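Local coordinates for SIRV1 hypothetical protein ORF119 (Sulfolobus islandicus rudivirus 1 variant xx, PDB 2X3G) that is a viral protein of unknown function from the 117-like family that forms a two-fold symmetric pair by exchanging C-terminal strands, at the interface of chains A and B. Numbering follows the deposited sequence. Chains: chain A/B, SIRV1 hypothetical protein ORF119.

The interface of chains A and B. Residues chain A 2, 38, 51-53, 110; chain B 115-118.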
loop_
_atom_site.group_PDB
_atom_site.type_symbol
_atom_site.label_atom_id
_atom_site.label_comp_id
_atom_site.label_asym_id
_atom_site.label_seq_id
_atom_site.Cartn_x
_atom_site.Cartn_y
_atom_site.Cartn_z
ATOM N N ASP A 2 9.381 -0.724 10.443
ATOM C CA ASP A 2 8.323 -1.553 10.977
ATOM C C ASP A 2 8.887 -2.972 11.143
ATOM O O ASP A 2 8.640 -3.623 12.144
ATOM C CB ASP A 2 7.087 -1.563 10.063
ATOM C CG ASP A 2 6.156 -0.367 10.295
ATOM O OD1 ASP A 2 6.066 0.127 11.444
ATOM O OD2 ASP A 2 5.496 0.062 9.323
ATOM N N ARG A 38 -7.392 -2.828 19.580
ATOM C CA ARG A 38 -6.119 -2.541 20.238
ATOM C C ARG A 38 -6.313 -2.356 21.731
ATOM O O ARG A 38 -5.460 -2.783 22.534
ATOM C CB ARG A 38 -5.457 -1.289 19.652
ATOM C CG ARG A 38 -4.544 -1.588 18.476
ATOM C CD ARG A 38 -3.738 -0.352 18.058
ATOM N NE ARG A 38 -2.684 -0.772 17.122
ATOM C CZ ARG A 38 -2.852 -0.895 15.814
ATOM N NH1 ARG A 38 -4.026 -0.620 15.250
ATOM N NH2 ARG A 38 -1.842 -1.325 15.066
ATOM N N PHE A 51 0.427 -4.779 15.350
ATOM C CA PHE A 51 0.770 -4.279 14.030
ATOM C C PHE A 51 -0.402 -4.631 13.130
ATOM O O PHE A 51 -0.858 -5.762 13.156
ATOM C CB PHE A 51 2.049 -4.950 13.551
ATOM C CG PHE A 51 2.540 -4.459 12.232
ATOM C CD1 PHE A 51 2.776 -3.105 12.021
ATOM C CD2 PHE A 51 2.835 -5.347 11.215
ATOM C CE1 PHE A 51 3.233 -2.651 10.804
ATOM C CE2 PHE A 51 3.314 -4.902 10.001
ATOM C CZ PHE A 51 3.508 -3.550 9.788
ATOM N N SER A 52 -0.907 -3.655 12.381
ATOM C CA SER A 52 -2.130 -3.848 11.619
ATOM C C SER A 52 -1.997 -3.286 10.228
ATOM O O SER A 52 -1.313 -2.279 10.019
ATOM C CB SER A 52 -3.316 -3.186 12.334
ATOM O OG SER A 52 -3.249 -1.759 12.285
ATOM N N ILE A 53 -2.663 -3.963 9.286
ATOM C CA ILE A 53 -2.719 -3.566 7.885
ATOM C C ILE A 53 -4.164 -3.690 7.420
ATOM O O ILE A 53 -4.800 -4.713 7.664
ATOM C CB ILE A 53 -1.864 -4.512 7.001
ATOM C CG1 ILE A 53 -0.426 -4.597 7.517
ATOM C CG2 ILE A 53 -1.885 -4.050 5.544
ATOM C CD1 ILE A 53 0.325 -3.321 7.371
ATOM N N LEU A 110 2.529 -6.897 3.887
ATOM C CA LEU A 110 2.830 -5.640 3.187
ATOM C C LEU A 110 2.763 -5.738 1.660
ATOM O O LEU A 110 3.116 -4.785 0.960
ATOM C CB LEU A 110 4.205 -5.113 3.597
ATOM C CG LEU A 110 4.196 -4.236 4.853
ATOM C CD1 LEU A 110 5.594 -3.994 5.263
ATOM C CD2 LEU A 110 3.510 -2.910 4.610
ATOM N N ASP B 115 -2.751 2.903 5.893
ATOM C CA ASP B 115 -3.419 1.996 6.816
ATOM C C ASP B 115 -2.461 0.938 7.338
ATOM O O ASP B 115 -2.819 -0.226 7.484
ATOM C CB ASP B 115 -4.652 1.359 6.182
ATOM C CG ASP B 115 -5.647 2.383 5.671
ATOM O OD1 ASP B 115 -6.172 3.176 6.473
ATOM O OD2 ASP B 115 -5.928 2.377 4.468
ATOM N N ILE B 116 -1.245 1.382 7.638
ATOM C CA ILE B 116 -0.229 0.584 8.310
ATOM C C ILE B 116 0.020 1.234 9.673
ATOM O O ILE B 116 0.392 2.409 9.739
ATOM C CB ILE B 116 1.089 0.585 7.517
ATOM C CG1 ILE B 116 0.886 0.031 6.101
ATOM C CG2 ILE B 116 2.147 -0.223 8.245
ATOM C CD1 ILE B 116 2.041 0.348 5.163
ATOM N N LYS B 117 -0.171 0.482 10.758
ATOM C CA LYS B 117 -0.104 1.063 12.099
ATOM C C LYS B 117 0.566 0.093 13.058
ATOM O O LYS B 117 0.224 -1.072 13.094
ATOM C CB LYS B 117 -1.507 1.417 12.587
ATOM C CG LYS B 117 -1.575 2.153 13.938
ATOM C CD LYS B 117 -0.773 3.441 13.949
ATOM C CE LYS B 117 -1.312 4.461 14.967
ATOM N NZ LYS B 117 -0.291 5.555 15.236
HETATM N N MSE B 118 1.555 0.582 13.797
HETATM C CA MSE B 118 2.173 -0.190 14.867
HETATM C C MSE B 118 1.911 0.527 16.169
HETATM O O MSE B 118 2.235 1.714 16.294
HETATM C CB MSE B 118 3.676 -0.319 14.666
HETATM C CG MSE B 118 4.422 -0.981 15.844
HETATM SE SE MSE B 118 4.054 -2.893 16.015
HETATM C CE MSE B 118 5.349 -3.542 14.685
#
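A:Ser52 and B:Lys117 pair main chain to main chain, joining the C-terminal strand 116-118 of chain B antiparallel to strand 49-55 of chain A. The amide N of A:Ser52 gives a hydrogen bond to B:Lys117 O (2.9 Å), and B:Lys117 N returns one to A:Ser52 O (3.1 Å). A:Phe51 with B:Met118 and A:Ile53 with B:Ile116 extend the register on either side.

B:Ile116 buries the most surface of this patch, and its two branches divide the work. With CG1 anti to the carbonyl carbon (chi1 -59°), the longer branch runs out to CD1, which meets A:Leu110 CD2 at 3.6 Å, the two side chains crossing at about a right angle. On the way CG1 packs against A:Ile53 CD1, a neighbour pointing the same way. The other branch, CG2, touches the ring of A:Phe51 at CE1 (3.7 Å) and lies near the carboxylate OD2 of A:Asp2, in helix 2-10. The selenomethionine B:Met118 bends at chi2 and chi3 (71° and 83°), bringing its terminal methyl CE back to A:Phe51 CD1 (3.7 Å), while SE rests against A:Phe51 CB.

On the other side of the strand, the aliphatic CG of B:Lys117 sits over the guanidinium face of A:Arg38, toward its rim. That group is oriented from within chain A by a two-nitrogen, end-on grip: NH1 and NH2 both donate to the hydroxyl OG of A:Ser52 (3.3 and 3.1 Å), which lies nearly in the guanidinium plane. NH2 also comes within 2.9 Å of B:Lys117 O, but the N-H does not point at this oxygen and the pair is not a hydrogen bond; the guanidinium charge could still favour the carbonyl nearby.

Strand addition and apolar packing thus dock the tail of one subunit on its partner; the two-fold twin makes the exchange reciprocal, an arrangement that may hold a dimer together.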